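Local structure of ABC sugar (Ribose) transporter, periplasmic substrate-binding subunit (Rhodobacter sphaeroides, 3L49) at residues L21-A26 with I66-N71; T91-T96 with N102-N107; V256-R261 with P270-P275. The protein probably binds a sugar in the periplasm, as the substrate-binding subunit of an ABC transporter. All blocks are in the same frame, centred on the assembly; numbering follows the deposited sequence.

Contact 1: L21-A26 with I66-N71; sequences LKAYQA and IEQLGN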
loop_
_atom_site.group_PDB
_atom_site.type_symbol
_atom_site.label_atom_id
_atom_site.label_comp_id
_atom_site.label_asym_id
_atom_site.label_seq_id
_atom_site.Cartn_x
_atom_site.Cartn_y
_atom_site.Cartn_z
ATOM N N LEU A 21 -8.163 -4.229 5.517
ATOM C CA LEU A 21 -9.000 -4.958 6.456
ATOM C C LEU A 21 -8.168 -5.890 7.332
ATOM O O LEU A 21 -8.381 -5.946 8.544
ATOM C CB LEU A 21 -10.115 -5.724 5.735
ATOM C CG LEU A 21 -11.033 -6.563 6.641
ATOM C CD1 LEU A 21 -11.840 -5.677 7.576
ATOM C CD2 LEU A 21 -11.948 -7.495 5.839
ATOM N N LYS A 22 -7.215 -6.593 6.717
ATOM C CA LYS A 22 -6.276 -7.459 7.447
ATOM C C LYS A 22 -5.432 -6.723 8.495
ATOM O O LYS A 22 -5.263 -7.227 9.603
ATOM C CB LYS A 22 -5.360 -8.223 6.483
ATOM C CG LYS A 22 -5.684 -9.706 6.301
ATOM C CD LYS A 22 -6.959 -9.953 5.500
ATOM C CE LYS A 22 -6.909 -11.289 4.763
ATOM N NZ LYS A 22 -5.916 -11.277 3.642
ATOM N N ALA A 23 -4.917 -5.543 8.144
ATOM C CA ALA A 23 -4.087 -4.761 9.057
ATOM C C ALA A 23 -4.898 -4.215 10.240
ATOM O O ALA A 23 -4.452 -4.247 11.396
ATOM C CB ALA A 23 -3.417 -3.623 8.299
ATOM N N TYR A 24 -6.096 -3.726 9.921
ATOM C CA TYR A 24 -7.030 -3.128 10.871
ATOM C C TYR A 24 -7.514 -4.153 11.893
ATOM O O TYR A 24 -7.530 -3.878 13.094
ATOM C CB TYR A 24 -8.203 -2.556 10.085
ATOM C CG TYR A 24 -9.207 -1.723 10.846
ATOM C CD1 TYR A 24 -10.440 -2.254 11.214
ATOM C CD2 TYR A 24 -8.945 -0.387 11.156
ATOM C CE1 TYR A 24 -11.379 -1.485 11.886
ATOM C CE2 TYR A 24 -9.879 0.391 11.832
ATOM C CZ TYR A 24 -11.093 -0.170 12.190
ATOM O OH TYR A 24 -12.031 0.580 12.852
ATOM N N GLN A 25 -7.875 -5.336 11.403
ATOM C CA GLN A 25 -8.366 -6.436 12.229
ATOM C C GLN A 25 -7.277 -6.971 13.153
ATOM O O GLN A 25 -7.558 -7.342 14.294
ATOM C CB GLN A 25 -8.822 -7.579 11.334
ATOM C CG GLN A 25 -10.159 -8.164 11.676
ATOM C CD GLN A 25 -11.219 -7.754 10.680
ATOM O OE1 GLN A 25 -11.465 -8.451 9.691
ATOM N NE2 GLN A 25 -11.845 -6.606 10.923
ATOM N N ALA A 26 -6.043 -7.017 12.635
ATOM C CA ALA A 26 -4.873 -7.516 13.369
ATOM C C ALA A 26 -4.520 -6.629 14.558
ATOM O O ALA A 26 -4.122 -7.131 15.615
ATOM C CB ALA A 26 -3.684 -7.644 12.442
ATOM N N ILE A 66 -2.807 4.655 17.040
ATOM C CA ILE A 66 -2.219 4.077 15.827
ATOM C C ILE A 66 -2.932 4.583 14.585
ATOM O O ILE A 66 -4.134 4.416 14.428
ATOM C CB ILE A 66 -2.214 2.530 15.803
ATOM C CG1 ILE A 66 -1.790 1.935 17.151
ATOM C CG2 ILE A 66 -1.271 2.048 14.714
ATOM C CD1 ILE A 66 -1.821 0.411 17.177
ATOM N N GLU A 67 -2.180 5.218 13.699
ATOM C CA GLU A 67 -2.751 5.748 12.475
ATOM C C GLU A 67 -2.413 4.802 11.317
ATOM O O GLU A 67 -1.272 4.387 11.168
ATOM C CB GLU A 67 -2.204 7.160 12.232
ATOM C CG GLU A 67 -3.053 8.045 11.325
ATOM C CD GLU A 67 -2.996 7.631 9.866
ATOM O OE1 GLU A 67 -1.923 7.184 9.408
ATOM O OE2 GLU A 67 -4.035 7.738 9.186
ATOM N N GLN A 68 -3.394 4.485 10.479
ATOM C CA GLN A 68 -3.151 3.611 9.327
ATOM C C GLN A 68 -3.482 4.266 7.985
ATOM O O GLN A 68 -4.623 4.642 7.737
ATOM C CB GLN A 68 -3.925 2.308 9.495
ATOM C CG GLN A 68 -3.904 1.394 8.297
ATOM C CD GLN A 68 -4.582 0.077 8.583
ATOM O OE1 GLN A 68 -4.453 -0.472 9.675
ATOM N NE2 GLN A 68 -5.319 -0.441 7.601
ATOM N N LEU A 69 -2.459 4.398 7.140
ATOM C CA LEU A 69 -2.566 4.916 5.758
ATOM C C LEU A 69 -3.201 6.300 5.610
ATOM O O LEU A 69 -3.339 7.036 6.581
ATOM C CB LEU A 69 -3.239 3.893 4.831
ATOM C CG LEU A 69 -2.356 2.699 4.466
ATOM C CD1 LEU A 69 -3.204 1.485 4.158
ATOM C CD2 LEU A 69 -1.418 3.037 3.297
ATOM N N GLY A 70 -3.575 6.653 4.384
ATOM C CA GLY A 70 -4.160 7.957 4.122
ATOM C C GLY A 70 -3.163 8.969 3.601
ATOM O O GLY A 70 -1.966 8.684 3.493
ATOM N N ASN A 71 -3.669 10.157 3.281
ATOM C CA ASN A 71 -2.853 11.244 2.754
ATOM C C ASN A 71 -2.161 12.011 3.864
ATOM O O ASN A 71 -2.819 12.536 4.766
ATOM C CB ASN A 71 -3.708 12.193 1.917
ATOM C CG ASN A 71 -3.837 11.751 0.471
ATOM O OD1 ASN A 71 -3.844 12.588 -0.426
ATOM N ND2 ASN A 71 -3.934 10.443 0.234
#
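The side chain of Q68 runs straight out from the end of strand 64-68 and presents its amide to the turn of helix 18-33 that carries A23 and Y24. Its first two torsions are both trans (chi1 172°, chi2 175°), which carries the flat group clear of the strand. The methyl of A23 stands obliquely above the O/N end of that amide, well out of its plane and almost evenly between the two heteroatoms: A23 CB is 3.6 Å from Q68 OE1 and 3.8 Å from Q68 NE2. The oxygen also lies 3.7 Å from the backbone N of Y24, too far for more than packing. This is a helix-on-sheet layer of the N-terminal lobe of a type I periplasmic binding protein, a Rossmann-like alpha/beta fold. Y24 takes part through its CB, while its side chain also touches I10 and A12 of the neighbouring strand 7-12. The buried amide finds its polar mates on the same helix, one before and one after the A23-Y24 turn: Q68 OE1 accepts from Q27 NE2 and Q68 NE2 donates to D20 O, two bonds that fix its rotation. A leucine in place of Q68 would probably leave Q27 NE2 and D20 O without these mates inside a buried contact. The Q68 side chain is about 7 Å from a bound, unidentified ligand.

Contact 2: T91-T96 with N102-N107; sequences TVDTAT and NTTSNN
A wall of the ligand pocket is built here, where two neighbouring parallel strands of the N-terminal lobe, 89-92 and 101-105, end at the cleft of this type I periplasmic binding protein; the D93 side chain comes within about 3 Å of a bound, unidentified ligand. Two backbone bonds hold the strands in register, T103 N to T91 O (2.9 Å) and D93 N to T103 O (3.0 Å). On the face shared by T91 and N102, the amide oxygen of N102 reaches across to the threonine hydroxyl, with T91 OG1 and N102 OD1 2.7 Å apart. T94 O lies within reach of the same hydroxyl, at 2.8 Å from T91 OG1. The anti setting of CG against the backbone N of N102 (chi1 179°) swings the amide over the turn after strand 89-92. At the pocket end T104 OG1 donates to D93 OD1 (2.9 Å) from above the carboxylate plane, 48° out of it. A water ties the same corner together, giving hydrogens to D93 O and T104 OG1 and accepting one from N102 ND2. A second water donates to D93 OD1 at 2.8 Å and accepts a hydrogen from N107 ND2 at 3.2 Å.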
loop_
_atom_site.group_PDB
_atom_site.type_symbol
_atom_site.label_atom_id
_atom_site.label_comp_id
_atom_site.label_asym_id
_atom_site.label_seq_id
_atom_site.Cartn_x
_atom_site.Cartn_y
_atom_site.Cartn_z
ATOM N N THR A 91 2.379 4.586 13.723
ATOM C CA THR A 91 1.735 4.424 12.424
ATOM C C THR A 91 1.940 3.046 11.831
ATOM O O THR A 91 2.929 2.372 12.130
ATOM C CB THR A 91 2.225 5.452 11.382
ATOM O OG1 THR A 91 3.652 5.381 11.284
ATOM C CG2 THR A 91 1.794 6.879 11.743
ATOM N N VAL A 92 0.985 2.626 11.006
ATOM C CA VAL A 92 1.257 1.570 10.049
ATOM C C VAL A 92 1.252 2.169 8.647
ATOM O O VAL A 92 0.306 2.860 8.254
ATOM C CB VAL A 92 0.404 0.249 10.247
ATOM C CG1 VAL A 92 -0.327 0.244 11.577
ATOM C CG2 VAL A 92 -0.543 -0.043 9.103
ATOM N N ASP A 93 2.376 1.971 7.956
ATOM C CA ASP A 93 2.663 2.501 6.609
ATOM C C ASP A 93 2.895 4.009 6.490
ATOM O O ASP A 93 3.625 4.451 5.599
ATOM C CB ASP A 93 1.643 2.020 5.568
ATOM C CG ASP A 93 1.932 0.616 5.076
ATOM O OD1 ASP A 93 2.791 -0.076 5.665
ATOM O OD2 ASP A 93 1.304 0.200 4.084
ATOM N N THR A 94 2.288 4.797 7.371
ATOM C CA THR A 94 2.369 6.249 7.256
ATOM C C THR A 94 3.705 6.755 7.796
ATOM O O THR A 94 3.862 6.992 8.995
ATOM C CB THR A 94 1.165 6.944 7.939
ATOM O OG1 THR A 94 -0.048 6.307 7.521
ATOM C CG2 THR A 94 1.098 8.436 7.566
ATOM N N ALA A 95 4.675 6.899 6.902
ATOM C CA ALA A 95 5.999 7.374 7.292
ATOM C C ALA A 95 5.956 8.858 7.631
ATOM O O ALA A 95 5.866 9.707 6.739
ATOM C CB ALA A 95 7.014 7.099 6.193
ATOM N N THR A 96 5.997 9.158 8.929
ATOM C CA THR A 96 6.000 10.545 9.401
ATOM C C THR A 96 6.901 10.747 10.625
ATOM O O THR A 96 6.956 9.878 11.496
ATOM C CB THR A 96 4.546 11.108 9.650
ATOM O OG1 THR A 96 4.613 12.507 9.964
ATOM C CG2 THR A 96 3.791 10.354 10.773
ATOM N N ASN A 102 7.035 3.605 13.017
ATOM C CA ASN A 102 6.259 3.249 11.847
ATOM C C ASN A 102 6.465 1.779 11.522
ATOM O O ASN A 102 7.545 1.400 11.090
ATOM C CB ASN A 102 6.678 4.107 10.651
ATOM C CG ASN A 102 5.908 3.761 9.392
ATOM O OD1 ASN A 102 4.681 3.657 9.406
ATOM N ND2 ASN A 102 6.626 3.585 8.294
ATOM N N THR A 103 5.442 0.954 11.745
ATOM C CA THR A 103 5.489 -0.451 11.343
ATOM C C THR A 103 4.989 -0.576 9.900
ATOM O O THR A 103 3.974 0.002 9.549
ATOM C CB THR A 103 4.689 -1.361 12.310
ATOM O OG1 THR A 103 5.194 -1.194 13.642
ATOM C CG2 THR A 103 4.827 -2.829 11.918
ATOM N N THR A 104 5.715 -1.326 9.074
ATOM C CA THR A 104 5.526 -1.301 7.621
ATOM C C THR A 104 6.274 -2.472 6.970
ATOM O O THR A 104 6.616 -3.425 7.646
ATOM C CB THR A 104 5.989 0.077 7.036
ATOM O OG1 THR A 104 5.718 0.152 5.629
ATOM C CG2 THR A 104 7.482 0.340 7.315
ATOM N N SER A 105 6.500 -2.400 5.657
ATOM C CA SER A 105 7.376 -3.320 4.941
ATOM C C SER A 105 8.549 -2.538 4.377
ATOM O O SER A 105 8.576 -1.306 4.467
ATOM C CB SER A 105 6.627 -3.996 3.799
ATOM O OG SER A 105 5.642 -4.878 4.292
ATOM N N ASN A 106 9.518 -3.243 3.795
ATOM C CA ASN A 106 10.644 -2.572 3.163
ATOM C C ASN A 106 10.260 -2.190 1.748
ATOM O O ASN A 106 10.473 -2.942 0.797
ATOM C CB ASN A 106 11.904 -3.436 3.180
ATOM C CG ASN A 106 13.155 -2.661 2.777
ATOM O OD1 ASN A 106 13.076 -1.563 2.222
ATOM N ND2 ASN A 106 14.321 -3.236 3.058
ATOM N N ASN A 107 9.718 -0.990 1.620
ATOM C CA ASN A 107 9.139 -0.540 0.360
ATOM C C ASN A 107 10.185 -0.110 -0.641
ATOM O O ASN A 107 9.905 -0.008 -1.839
ATOM C CB ASN A 107 8.091 0.540 0.621
ATOM C CG ASN A 107 6.827 -0.048 1.194
ATOM O OD1 ASN A 107 6.081 -0.718 0.483
ATOM N ND2 ASN A 107 6.595 0.153 2.494
HETATM O O HOH W 1 3.970 -1.393 3.510
HETATM O O HOH W 2 6.214 2.927 5.550
#

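Contact 3: V256-R261 with P270-P275; sequences VQNVAR and PFTFAP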
loop_
_atom_site.group_PDB
_atom_site.type_symbol
_atom_site.label_atom_id
_atom_site.label_comp_id
_atom_site.label_asym_id
_atom_site.label_seq_id
_atom_site.Cartn_x
_atom_site.Cartn_y
_atom_site.Cartn_z
ATOM N N VAL A 256 1.155 -2.930 17.324
ATOM C CA VAL A 256 0.564 -2.946 18.663
ATOM C C VAL A 256 1.611 -3.306 19.724
ATOM O O VAL A 256 1.581 -2.778 20.837
ATOM C CB VAL A 256 -0.693 -3.865 18.728
ATOM C CG1 VAL A 256 -1.267 -3.937 20.140
ATOM C CG2 VAL A 256 -1.755 -3.351 17.786
ATOM N N GLN A 257 2.553 -4.179 19.392
ATOM C CA GLN A 257 3.594 -4.468 20.376
ATOM C C GLN A 257 4.697 -3.422 20.425
ATOM O O GLN A 257 5.424 -3.363 21.396
ATOM C CB GLN A 257 4.138 -5.893 20.309
ATOM C CG GLN A 257 3.977 -6.595 19.009
ATOM C CD GLN A 257 3.644 -8.058 19.205
ATOM O OE1 GLN A 257 4.303 -8.926 18.646
ATOM N NE2 GLN A 257 2.622 -8.338 20.009
ATOM N N ASN A 258 4.797 -2.587 19.398
ATOM C CA ASN A 258 5.575 -1.359 19.512
ATOM C C ASN A 258 4.921 -0.389 20.493
ATOM O O ASN A 258 5.607 0.233 21.304
ATOM C CB ASN A 258 5.774 -0.702 18.150
ATOM C CG ASN A 258 6.895 -1.343 17.362
ATOM O OD1 ASN A 258 7.935 -1.700 17.921
ATOM N ND2 ASN A 258 6.689 -1.498 16.058
ATOM N N VAL A 259 3.594 -0.280 20.421
ATOM C CA VAL A 259 2.819 0.473 21.406
ATOM C C VAL A 259 3.016 -0.106 22.813
ATOM O O VAL A 259 3.372 0.612 23.748
ATOM C CB VAL A 259 1.305 0.482 21.067
ATOM C CG1 VAL A 259 0.530 1.273 22.104
ATOM C CG2 VAL A 259 1.058 1.064 19.690
ATOM N N ALA A 260 2.804 -1.411 22.942
ATOM C CA ALA A 260 2.909 -2.103 24.224
ATOM C C ALA A 260 4.318 -2.039 24.817
ATOM O O ALA A 260 4.475 -2.032 26.034
ATOM C CB ALA A 260 2.460 -3.545 24.073
ATOM N N ARG A 261 5.330 -1.981 23.952
ATOM C CA ARG A 261 6.722 -1.896 24.382
ATOM C C ARG A 261 7.000 -0.516 24.953
ATOM O O ARG A 261 7.555 -0.390 26.039
ATOM C CB ARG A 261 7.672 -2.174 23.213
ATOM C CG ARG A 261 8.891 -2.982 23.579
ATOM C CD ARG A 261 9.873 -3.107 22.420
ATOM N NE ARG A 261 10.817 -4.200 22.650
ATOM C CZ ARG A 261 11.932 -4.112 23.373
ATOM N NH1 ARG A 261 12.281 -2.970 23.953
ATOM N NH2 ARG A 261 12.708 -5.178 23.516
ATOM N N PRO A 270 12.747 3.280 15.501
ATOM C CA PRO A 270 11.957 4.228 14.696
ATOM C C PRO A 270 11.069 3.581 13.620
ATOM O O PRO A 270 10.108 4.204 13.174
ATOM C CB PRO A 270 13.028 5.104 14.039
ATOM C CG PRO A 270 14.262 4.274 14.062
ATOM C CD PRO A 270 14.192 3.535 15.355
ATOM N N PHE A 271 11.399 2.355 13.211
ATOM C CA PHE A 271 10.574 1.581 12.275
ATOM C C PHE A 271 10.678 0.078 12.527
ATOM O O PHE A 271 11.627 -0.399 13.147
ATOM C CB PHE A 271 10.901 1.915 10.803
ATOM C CG PHE A 271 12.346 1.688 10.425
ATOM C CD1 PHE A 271 13.283 2.707 10.566
ATOM C CD2 PHE A 271 12.768 0.457 9.919
ATOM C CE1 PHE A 271 14.614 2.505 10.222
ATOM C CE2 PHE A 271 14.103 0.244 9.579
ATOM C CZ PHE A 271 15.023 1.272 9.728
ATOM N N THR A 272 9.684 -0.658 12.051
ATOM C CA THR A 272 9.696 -2.117 12.094
ATOM C C THR A 272 9.206 -2.621 10.741
ATOM O O THR A 272 8.124 -2.245 10.301
ATOM C CB THR A 272 8.782 -2.647 13.210
ATOM O OG1 THR A 272 9.086 -1.959 14.425
ATOM C CG2 THR A 272 8.985 -4.134 13.428
ATOM N N PHE A 273 10.010 -3.445 10.076
ATOM C CA PHE A 273 9.588 -4.094 8.839
ATOM C C PHE A 273 9.016 -5.491 9.103
ATOM O O PHE A 273 9.556 -6.243 9.910
ATOM C CB PHE A 273 10.749 -4.231 7.847
ATOM C CG PHE A 273 11.296 -2.928 7.345
ATOM C CD1 PHE A 273 12.639 -2.826 6.998
ATOM C CD2 PHE A 273 10.486 -1.805 7.216
ATOM C CE1 PHE A 273 13.165 -1.627 6.520
ATOM C CE2 PHE A 273 11.004 -0.603 6.745
ATOM C CZ PHE A 273 12.345 -0.514 6.393
ATOM N N ALA A 274 7.916 -5.823 8.429
ATOM C CA ALA A 274 7.503 -7.218 8.251
ATOM C C ALA A 274 8.162 -7.687 6.955
ATOM O O ALA A 274 8.536 -6.851 6.139
ATOM C CB ALA A 274 5.988 -7.334 8.165
ATOM N N PRO A 275 8.365 -9.012 6.788
ATOM C CA PRO A 275 8.902 -9.502 5.516
ATOM C C PRO A 275 7.896 -9.426 4.372
ATOM O O PRO A 275 6.686 -9.434 4.597
ATOM C CB PRO A 275 9.214 -10.976 5.808
ATOM C CG PRO A 275 9.178 -11.108 7.297
ATOM C CD PRO A 275 8.180 -10.111 7.753
#
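T272 OG1 takes N-H groups from two asparagines, N258 ND2 at 2.9 Å and N101 ND2. The first of these bonds joins helix 248-263 to the first part of strand 271-280, which lies parallel to strand 101-105 in the N-terminal lobe of the type I periplasmic binding protein fold, where the helix packs on the sheet. The two side chains approach from opposite directions and span backbones whose nearest CA atoms, those of N258 and T272, are 8.5 Å apart. The N-H points at the hydroxyl with an angle of 155°; the oxygen is tilted 16° out of the N258 amide plane, and the bond is fairly straight. It is the nitrogen side of the amide that does the touching, since N258 OD1 stays 3.7 Å from T272 OG1. On the strand, with the hydroxyl anti to the carbonyl carbon of T272 (chi1 -50°), OG1 is the branch that meets the N258 amide, while CG2 is turned aside. N258 ND2 donates as well to T103 OG1, and the T103 hydroxyl is bonded in turn to N101 OD1. One helix residue thereby reaches two adjacent strands and, with N101, closes a small polar network within a largely apolar helix face, where N258 also rests on F90. On the far face of strand 271-280 from T272, the phenylalanines before and after it touch each other, F271 CD2 lying 3.7 Å above the plane of the F273 ring, toward its rim.

In the fold
All three contacts belong to the N-terminal lobe and reach one sheet, in which strands 64-68, 89-92, 101-105 and 271-280 lie in that order. They follow in series along the chain. The centre of contact 2 is 10 Å from those of contacts 1 and 3, which are 14 Å apart. Between contacts 1 and 2, E67 OE1 probably bonds T94 OG1; contacts 2 and 3 share the backbone ladder of T104 with T272 and A274; I66 of contact 1 packs on V256 and V259 of contact 3. Contact 2 borders the bound ligand and contact 1 lies a step behind it, whereas contact 3 ties in the helix and strand formed after the chain returns from the second lobe.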